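Local coordinates for chemotaxis transducer (Pseudomonas aeruginosa, PDB 6GCV), which probably senses nitrate as a chemoreceptor, binding it directly through its PilJ-type ligand-binding domain to steer chemotaxis, at residues L30-R42 with Y96-V110. Residues are numbered along the deposited sequence; the frame is centred on the assembly and turned at random. Where two conformers were deposited one is given.
With NA (sodium ion), chain E; ACT (acetate ion), chain G.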
ATOM      1  N   LEU A  30      -0.311  -1.988   3.562  1.00 13.29           N
ATOM      2  CA  LEU A  30       0.055  -1.996   4.967  1.00 13.02           C
ATOM      3  C   LEU A  30       1.547  -2.263   5.145  1.00 13.50           C
ATOM      4  O   LEU A  30       2.183  -1.684   6.040  1.00 13.65           O
ATOM      5  CB  LEU A  30      -0.787  -3.007   5.740  1.00 12.98           C
ATOM      6  CG  LEU A  30      -2.273  -2.647   5.869  1.00 13.24           C
ATOM      7  CD1 LEU A  30      -3.069  -3.835   6.337  1.00 15.03           C
ATOM      8  CD2 LEU A  30      -2.509  -1.473   6.796  1.00 14.31           C
ATOM      9  N   SER A  31       2.103  -3.141   4.317  1.00 13.68           N
ATOM     10  CA  SER A  31       3.528  -3.413   4.408  1.00 13.38           C
ATOM     11  C   SER A  31       4.370  -2.151   4.268  1.00 13.24           C
ATOM     12  O   SER A  31       5.438  -2.053   4.866  1.00 14.28           O
ATOM     13  CB  SER A  31       3.938  -4.480   3.375  1.00 13.67           C
ATOM     14  OG  SER A  31       4.036  -3.972   2.041  1.00 14.38           O
ATOM     15  N   GLN A  32       3.903  -1.236   3.433  1.00 13.16           N
ATOM     16  CA  GLN A  32       4.624   0.008   3.197  1.00 12.85           C
ATOM     17  C   GLN A  32       4.349   1.064   4.294  1.00 12.77           C
ATOM     18  O   GLN A  32       5.261   1.770   4.723  1.00 13.33           O
ATOM     19  CB  GLN A  32       4.292   0.536   1.798  1.00 13.10           C
ATOM     20  CG  GLN A  32       4.592  -0.477   0.718  1.00 13.47           C
ATOM     21  CD  GLN A  32       6.019  -0.900   0.739  1.00 13.96           C
ATOM     22  OE1 GLN A  32       6.877  -0.094   0.385  1.00 15.72           O
ATOM     23  NE2 GLN A  32       6.297  -2.129   1.193  1.00 14.98           N
ATOM     24  N   LYS A  33       3.094   1.136   4.715  1.00 12.56           N
ATOM     25  CA  LYS A  33       2.727   2.042   5.814  1.00 12.99           C
ATOM     26  C   LYS A  33       3.519   1.752   7.076  1.00 12.78           C
ATOM     27  O   LYS A  33       4.010   2.674   7.746  1.00 13.36           O
ATOM     28  CB  LYS A  33       1.208   1.978   6.056  1.00 13.27           C
ATOM     29  CG  LYS A  33       0.694   2.949   7.120  1.00 14.78           C
ATOM     30  CD  LYS A  33      -0.828   2.982   7.115  1.00 17.67           C
ATOM     31  CE  LYS A  33      -1.360   4.045   8.063  1.00 20.52           C
ATOM     32  NZ  LYS A  33      -1.466   3.487   9.426  1.00 25.81           N
ATOM     33  N   MET A  34       3.644   0.469   7.407  1.00 12.59           N
ATOM     34  CA  MET A  34       4.367   0.125   8.615  1.00 13.83           C
ATOM     35  C   MET A  34       5.847   0.500   8.487  1.00 14.01           C
ATOM     36  O   MET A  34       6.474   0.919   9.471  1.00 13.73           O
ATOM     37  CB  MET A  34       4.137  -1.317   9.055  1.00 17.47           C
ATOM     38  CG  MET A  34       4.596  -2.332   8.092  1.00 16.83           C
ATOM     39  SD  MET A  34       4.101  -4.009   8.564  1.00 16.68           S
ATOM     40  CE  MET A  34       2.344  -4.193   8.328  1.00 17.65           C
ATOM     41  N   ALA A  35       6.413   0.354   7.296  1.00 13.77           N
ATOM     42  CA  ALA A  35       7.801   0.751   7.111  1.00 14.37           C
ATOM     43  C   ALA A  35       7.965   2.264   7.327  1.00 14.15           C
ATOM     44  O   ALA A  35       8.903   2.712   7.986  1.00 14.38           O
ATOM     45  CB  ALA A  35       8.299   0.368   5.737  1.00 15.50           C
ATOM     46  N   ARG A  36       7.072   3.051   6.749  1.00 13.62           N
ATOM     47  CA  ARG A  36       7.168   4.468   6.971  1.00 14.73           C
ATOM     48  C   ARG A  36       7.027   4.850   8.438  1.00 12.76           C
ATOM     49  O   ARG A  36       7.748   5.697   8.938  1.00 13.91           O
ATOM     50  CB  ARG A  36       6.374   5.254   5.981  1.00 19.24           C
ATOM     51  CG  ARG A  36       4.944   5.201   5.988  1.00 21.10           C
ATOM     52  CD  ARG A  36       4.320   6.392   6.688  1.00 22.66           C
ATOM     53  NE  ARG A  36       2.889   6.389   6.472  1.00 22.45           N
ATOM     54  CZ  ARG A  36       1.980   7.048   7.181  1.00 19.96           C
ATOM     55  NH1 ARG A  36       2.283   7.522   8.377  1.00 22.93           N
ATOM     56  NH2 ARG A  36       0.700   6.970   6.758  1.00 18.15           N
ATOM     57  N   GLU A  37       6.097   4.207   9.134  1.00 13.10           N
ATOM     58  CA  GLU A  37       5.922   4.489  10.562  1.00 13.16           C
ATOM     59  C   GLU A  37       7.187   4.107  11.358  1.00 13.09           C
ATOM     60  O   GLU A  37       7.564   4.842  12.305  1.00 13.57           O
ATOM     61  CB  GLU A  37       4.701   3.739  11.075  1.00 13.84           C
ATOM     62  CG  GLU A  37       3.411   4.324  10.562  1.00 14.86           C
ATOM     63  CD  GLU A  37       2.182   3.468  10.758  1.00 15.87           C
ATOM     64  OE1 GLU A  37       2.322   2.245  10.881  1.00 16.50           O
ATOM     65  OE2 GLU A  37       1.035   4.008  10.742  1.00 17.28           O
ATOM     66  N   ALA A  38       7.788   2.962  11.039  1.00 13.01           N
ATOM     67  CA  ALA A  38       9.010   2.555  11.750  1.00 12.79           C
ATOM     68  C   ALA A  38      10.159   3.505  11.490  1.00 12.63           C
ATOM     69  O   ALA A  38      10.933   3.825  12.404  1.00 13.18           O
ATOM     70  CB  ALA A  38       9.364   1.137  11.375  1.00 13.77           C
ATOM     71  N   LEU A  39      10.306   3.948  10.231  1.00 12.89           N
ATOM     72  CA  LEU A  39      11.370   4.898   9.906  1.00 13.57           C
ATOM     73  C   LEU A  39      11.146   6.251  10.605  1.00 13.48           C
ATOM     74  O   LEU A  39      12.104   6.894  11.062  1.00 13.73           O
ATOM     75  CB  LEU A  39      11.471   5.090   8.388  1.00 13.09           C
ATOM     76  CG  LEU A  39      11.949   3.831   7.637  1.00 13.56           C
ATOM     77  CD1 LEU A  39      11.624   3.995   6.160  1.00 14.81           C
ATOM     78  CD2 LEU A  39      13.409   3.576   7.823  1.00 14.50           C
ATOM     79  N   GLN A  40       9.905   6.673  10.716  1.00 12.93           N
ATOM     80  CA  GLN A  40       9.611   7.904  11.430  1.00 13.98           C
ATOM     81  C   GLN A  40       9.952   7.803  12.946  1.00 13.11           C
ATOM     82  O   GLN A  40      10.458   8.743  13.550  1.00 14.12           O
ATOM     83  CB  GLN A  40       8.180   8.315  11.203  1.00 15.19           C
ATOM     84  CG  GLN A  40       7.898   9.727  11.676  1.00 16.58           C
ATOM     85  CD  GLN A  40       6.646  10.291  11.042  1.00 18.09           C
ATOM     86  OE1 GLN A  40       6.302   9.954   9.903  1.00 19.11           O
ATOM     87  NE2 GLN A  40       5.951  11.148  11.768  1.00 19.26           N
ATOM     88  N   LEU A  41       9.667   6.642  13.513  1.00 13.41           N
ATOM     89  CA  LEU A  41      10.117   6.338  14.877  1.00 13.14           C
ATOM     90  C   LEU A  41      11.645   6.369  14.953  1.00 13.29           C
ATOM     91  O   LEU A  41      12.208   6.909  15.934  1.00 13.55           O
ATOM     92  CB  LEU A  41       9.570   4.981  15.347  1.00 13.92           C
ATOM     93  CG  LEU A  41       8.083   5.023  15.741  1.00 13.68           C
ATOM     94  CD1 LEU A  41       7.399   3.678  15.656  1.00 14.60           C
ATOM     95  CD2 LEU A  41       7.939   5.590  17.171  1.00 14.31           C
ATOM     96  N   ARG A  42      12.339   5.835  13.965  1.00 12.88           N
ATOM     97  CA  ARG A  42      13.794   5.897  14.016  1.00 13.12           C
ATOM     98  C   ARG A  42      14.320   7.325  14.068  1.00 13.65           C
ATOM     99  O   ARG A  42      15.328   7.609  14.722  1.00 14.08           O
ATOM    100  CB  ARG A  42      14.401   5.134  12.843  1.00 12.41           C
ATOM    101  CG  ARG A  42      15.880   4.884  13.029  1.00 13.42           C
ATOM    102  CD  ARG A  42      16.448   3.885  12.038  1.00 13.20           C
ATOM    103  NE  ARG A  42      17.799   3.516  12.350  1.00 13.12           N
ATOM    104  CZ  ARG A  42      18.154   2.718  13.363  1.00 14.15           C
ATOM    105  NH1 ARG A  42      17.231   2.074  14.048  1.00 14.79           N
ATOM    106  NH2 ARG A  42      19.434   2.526  13.612  1.00 15.71           N
ATOM    107  N   TYR A  96      10.426  -9.786   8.483  1.00 17.40           N
ATOM    108  CA  TYR A  96      10.197  -8.343   8.295  1.00 17.38           C
ATOM    109  C   TYR A  96       9.682  -7.703   9.563  1.00 17.35           C
ATOM    110  O   TYR A  96      10.112  -6.596   9.938  1.00 17.87           O
ATOM    111  CB  TYR A  96       9.195  -8.153   7.156  1.00 16.21           C
ATOM    112  CG  TYR A  96       8.896  -6.727   6.753  1.00 16.01           C
ATOM    113  CD1 TYR A  96       9.891  -5.888   6.248  1.00 16.40           C
ATOM    114  CD2 TYR A  96       7.631  -6.232   6.842  1.00 16.46           C
ATOM    115  CE1 TYR A  96       9.579  -4.590   5.832  1.00 15.46           C
ATOM    116  CE2 TYR A  96       7.300  -4.958   6.411  1.00 15.22           C
ATOM    117  CZ  TYR A  96       8.265  -4.148   5.877  1.00 15.44           C
ATOM    118  OH  TYR A  96       7.951  -2.900   5.353  1.00 15.82           O
ATOM    119  N   ARG A  97       8.756  -8.379  10.234  1.00 17.88           N
ATOM    120  CA  ARG A  97       8.188  -7.832  11.472  1.00 19.25           C
ATOM    121  C   ARG A  97       9.279  -7.621  12.514  1.00 18.28           C
ATOM    122  O   ARG A  97       9.314  -6.602  13.197  1.00 19.98           O
ATOM    123  CB  ARG A  97       7.072  -8.745  11.979  1.00 22.60           C
ATOM    124  CG  ARG A  97       6.343  -8.188  13.199  1.00 27.79           C
ATOM    125  CD  ARG A  97       5.380  -9.218  13.704  1.00 31.16           C
ATOM    126  NE  ARG A  97       6.092 -10.430  14.039  1.00 37.10           N
ATOM    127  CZ  ARG A  97       5.641 -11.656  13.828  1.00 37.58           C
ATOM    128  NH1 ARG A  97       4.430 -11.870  13.297  1.00 41.87           N
ATOM    129  NH2 ARG A  97       6.399 -12.674  14.179  1.00 40.35           N
ATOM    130  N   ALA A  98      10.202  -8.574  12.619  1.00 17.54           N
ATOM    131  CA  ALA A  98      11.295  -8.416  13.583  1.00 18.64           C
ATOM    132  C   ALA A  98      12.180  -7.229  13.187  1.00 18.71           C
ATOM    133  O   ALA A  98      12.663  -6.495  14.027  1.00 21.08           O
ATOM    134  CB  ALA A  98      12.124  -9.669  13.671  1.00 20.99           C
ATOM    135  N   MET A  99      12.392  -7.023  11.891  1.00 18.75           N
ATOM    136  CA  MET A  99      13.197  -5.892  11.430  0.69 17.70           C
ATOM    137  C   MET A  99      12.513  -4.568  11.774  1.00 16.56           C
ATOM    138  O   MET A  99      13.167  -3.623  12.181  1.00 16.71           O
ATOM    139  CB  MET A  99      13.374  -5.930   9.915  0.69 19.58           C
ATOM    140  CG  MET A  99      14.257  -7.025   9.365  0.69 19.81           C
ATOM    141  SD  MET A  99      14.176  -7.005   7.546  0.69 23.80           S
ATOM    142  CE  MET A  99      15.207  -8.440   7.241  0.69 27.25           C
ATOM    143  N   LEU A 100      11.190  -4.497  11.600  1.00 17.94           N
ATOM    144  CA  LEU A 100      10.442  -3.277  11.941  1.00 17.00           C
ATOM    145  C   LEU A 100      10.674  -2.847  13.376  1.00 17.62           C
ATOM    146  O   LEU A 100      10.891  -1.674  13.652  1.00 17.16           O
ATOM    147  CB  LEU A 100       8.928  -3.471  11.734  1.00 18.01           C
ATOM    148  CG  LEU A 100       8.441  -3.557  10.311  1.00 18.36           C
ATOM    149  CD1 LEU A 100       7.030  -4.063  10.229  1.00 18.53           C
ATOM    150  CD2 LEU A 100       8.501  -2.214   9.648  1.00 16.67           C
ATOM    151  N   ASP A 101      10.617  -3.815  14.280  0.59 18.63           N
ATOM    152  CA  ASP A 101      10.809  -3.555  15.681  0.59 20.17           C
ATOM    153  C   ASP A 101      12.187  -2.965  15.961  0.59 18.53           C
ATOM    154  O   ASP A 101      12.321  -2.118  16.811  0.59 20.80           O
ATOM    155  CB  ASP A 101      10.654  -4.894  16.426  0.59 24.88           C
ATOM    156  CG  ASP A 101      10.764  -4.777  17.937  0.59 30.88           C
ATOM    157  OD1 ASP A 101      10.917  -3.664  18.496  0.59 33.62           O
ATOM    158  OD2 ASP A 101      10.684  -5.846  18.576  0.59 37.62           O
ATOM    159  N   GLN A 102      13.202  -3.449  15.250  1.00 16.66           N
ATOM    160  CA  GLN A 102      14.565  -2.935  15.402  1.00 16.53           C
ATOM    161  C   GLN A 102      14.713  -1.542  14.768  1.00 15.14           C
ATOM    162  O   GLN A 102      15.291  -0.644  15.370  1.00 15.49           O
ATOM    163  CB  GLN A 102      15.556  -3.888  14.775  1.00 18.71           C
ATOM    164  CG  GLN A 102      15.626  -5.226  15.497  1.00 22.33           C
ATOM    165  CD  GLN A 102      15.952  -5.074  16.962  1.00 24.19           C
ATOM    166  OE1 GLN A 102      15.221  -5.575  17.834  1.00 30.36           O
ATOM    167  NE2 GLN A 102      17.044  -4.403  17.254  1.00 26.10           N
ATOM    168  N   VAL A 103      14.196  -1.367  13.557  1.00 14.06           N
ATOM    169  CA  VAL A 103      14.266  -0.078  12.879  1.00 14.20           C
ATOM    170  C   VAL A 103      13.671   1.012  13.708  1.00 13.06           C
ATOM    171  O   VAL A 103      14.207   2.118  13.790  1.00 14.04           O
ATOM    172  CB  VAL A 103      13.592  -0.160  11.496  1.00 14.81           C
ATOM    173  CG1 VAL A 103      13.389   1.234  10.881  1.00 14.86           C
ATOM    174  CG2 VAL A 103      14.435  -1.044  10.578  1.00 16.74           C
ATOM    175  N   ALA A 104      12.541   0.721  14.342  1.00 13.70           N
ATOM    176  CA  ALA A 104      11.798   1.720  15.098  1.00 13.96           C
ATOM    177  C   ALA A 104      12.500   2.217  16.376  1.00 14.58           C
ATOM    178  O   ALA A 104      12.030   3.180  16.972  1.00 16.32           O
ATOM    179  CB  ALA A 104      10.424   1.173  15.432  1.00 13.93           C
ATOM    180  N   GLN A 105      13.551   1.529  16.809  1.00 14.32           N
ATOM    181  CA  GLN A 105      14.311   1.908  17.992  1.00 14.50           C
ATOM    182  C   GLN A 105      15.476   2.820  17.573  1.00 14.52           C
ATOM    183  O   GLN A 105      16.396   2.362  16.905  1.00 15.04           O
ATOM    184  CB  GLN A 105      14.868   0.670  18.674  1.00 16.22           C
ATOM    185  CG  GLN A 105      13.823  -0.252  19.248  1.00 18.90           C
ATOM    186  CD  GLN A 105      14.416  -1.510  19.797  1.00 23.60           C
ATOM    187  OE1 GLN A 105      15.295  -1.459  20.634  1.00 30.36           O
ATOM    188  NE2 GLN A 105      13.910  -2.624  19.386  1.00 26.21           N
ATOM    189  N   PRO A 106      15.441   4.107  17.950  1.00 14.25           N
ATOM    190  CA  PRO A 106      16.469   5.013  17.441  1.00 13.99           C
ATOM    191  C   PRO A 106      17.893   4.609  17.687  1.00 14.18           C
ATOM    192  O   PRO A 106      18.763   4.957  16.903  1.00 16.62           O
ATOM    193  CB  PRO A 106      16.118   6.346  18.091  1.00 15.61           C
ATOM    194  CG  PRO A 106      14.632   6.259  18.280  1.00 16.12           C
ATOM    195  CD  PRO A 106      14.401   4.827  18.694  1.00 15.56           C
ATOM    196  N   ALA A 107      18.152   3.943  18.808  1.00 14.32           N
ATOM    197  CA  ALA A 107      19.510   3.608  19.229  1.00 15.23           C
ATOM    198  C   ALA A 107      19.949   2.221  18.840  1.00 15.39           C
ATOM    199  O   ALA A 107      21.016   1.778  19.256  1.00 18.04           O
ATOM    200  CB  ALA A 107      19.674   3.809  20.728  1.00 17.28           C
ATOM    201  N   SER A 108      19.158   1.509  18.027  1.00 14.31           N
ATOM    202  CA  SER A 108      19.554   0.158  17.615  1.00 15.13           C
ATOM    203  C   SER A 108      20.561   0.132  16.481  1.00 14.66           C
ATOM    204  O   SER A 108      20.790   1.136  15.795  1.00 15.32           O
ATOM    205  CB  SER A 108      18.322  -0.639  17.216  1.00 15.52           C
ATOM    206  OG  SER A 108      17.868  -0.143  15.957  1.00 15.11           O
ATOM    207  N   GLN A 109      21.144  -1.030  16.276  1.00 14.58           N
ATOM    208  CA  GLN A 109      21.991  -1.302  15.124  1.00 14.66           C
ATOM    209  C   GLN A 109      21.168  -2.032  14.088  1.00 15.75           C
ATOM    210  O   GLN A 109      20.618  -3.100  14.379  1.00 18.48           O
ATOM    211  CB  GLN A 109      23.176  -2.196  15.519  1.00 15.29           C
ATOM    212  CG  GLN A 109      24.003  -1.586  16.635  1.00 14.67           C
ATOM    213  CD  GLN A 109      24.603  -0.232  16.314  1.00 14.35           C
ATOM    214  OE1 GLN A 109      25.036   0.012  15.192  1.00 15.58           O
ATOM    215  NE2 GLN A 109      24.623   0.661  17.295  1.00 15.03           N
ATOM    216  N   VAL A 110      21.071  -1.482  12.879  1.00 14.98           N
ATOM    217  CA  VAL A 110      20.304  -2.119  11.804  0.66 15.43           C
ATOM    218  C   VAL A 110      20.982  -1.872  10.484  1.00 16.38           C
ATOM    219  O   VAL A 110      21.837  -0.995  10.362  1.00 20.85           O
ATOM    220  CB  VAL A 110      18.860  -1.592  11.695  0.66 17.77           C
ATOM    221  CG1 VAL A 110      18.076  -1.826  12.953  0.66 17.98           C
ATOM    222  CG2 VAL A 110      18.867  -0.122  11.380  0.66 18.58           C
TER
HETATM  223 NA    NA E 201       5.440   6.438  13.574  1.00 23.84          NA
HETATM  224  C   ACT G 203      -0.138   7.163  11.006  0.54 17.61           C
HETATM  225  O   ACT G 203      -0.196   8.349  10.547  0.54 25.84           O
HETATM  226  OXT ACT G 203       0.970   6.517  11.033  0.54 19.76           O
HETATM  227  CH3 ACT G 203      -1.397   6.409  11.305  0.54 21.46           C
HETATM  228  O   HOH W   1      18.151   7.057  15.265  1.00 23.46           O
HETATM  229  O   HOH W   2       3.209   7.579  12.284  1.00 21.17           O
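Y96, L100, V103 and A104 meet S31, A35, A38 and L41 in a near-parallel helix-helix contact between helix 18-42 and helix 80-103, and R42 extends it over the loop that follows the second helix. The two helical segments run at 26° with axes 8.7 Å apart at closest, and the backbones draw together toward their C-terminal ends: the CA atoms of S31 and Y96 are 9.2 Å apart, those of A38 and A104 4.4 Å, and A104 CA makes a CA-H...O contact to A38 O (154° at the hydrogen). At the wider end Y96 bridges the gap: its OH donates to S31 O (2.7 Å) at the ring edge, and also pairs with S119 of helix 112-137. M34 SD stands obliquely off that ring, a Met-aromatic contact, and meets L100 CD1 at 3.4 Å. M34 also touches L51 and Y58 of helix 48-67, so all four helices of this PilJ-type four-helix bundle meet here.

In R42, CG is anti to the backbone N (chi1 -166°) and the chain stays extended to NE, which lays CB, CG and CD along V103 O and delivers the guanidinium between the end of helix 80-103 and the turn 105-108. NH1 donates to V103 O (3.0 Å) and to S108 OG, NH2 to S108 O at 2.9 Å, all three acceptors close to the guanidinium plane. In one of two deposited conformers V110 places CG2 3.5 Å above the centre of one face; P106 O lies over the opposite face, offset toward the rim, and a water joins it to R42 O.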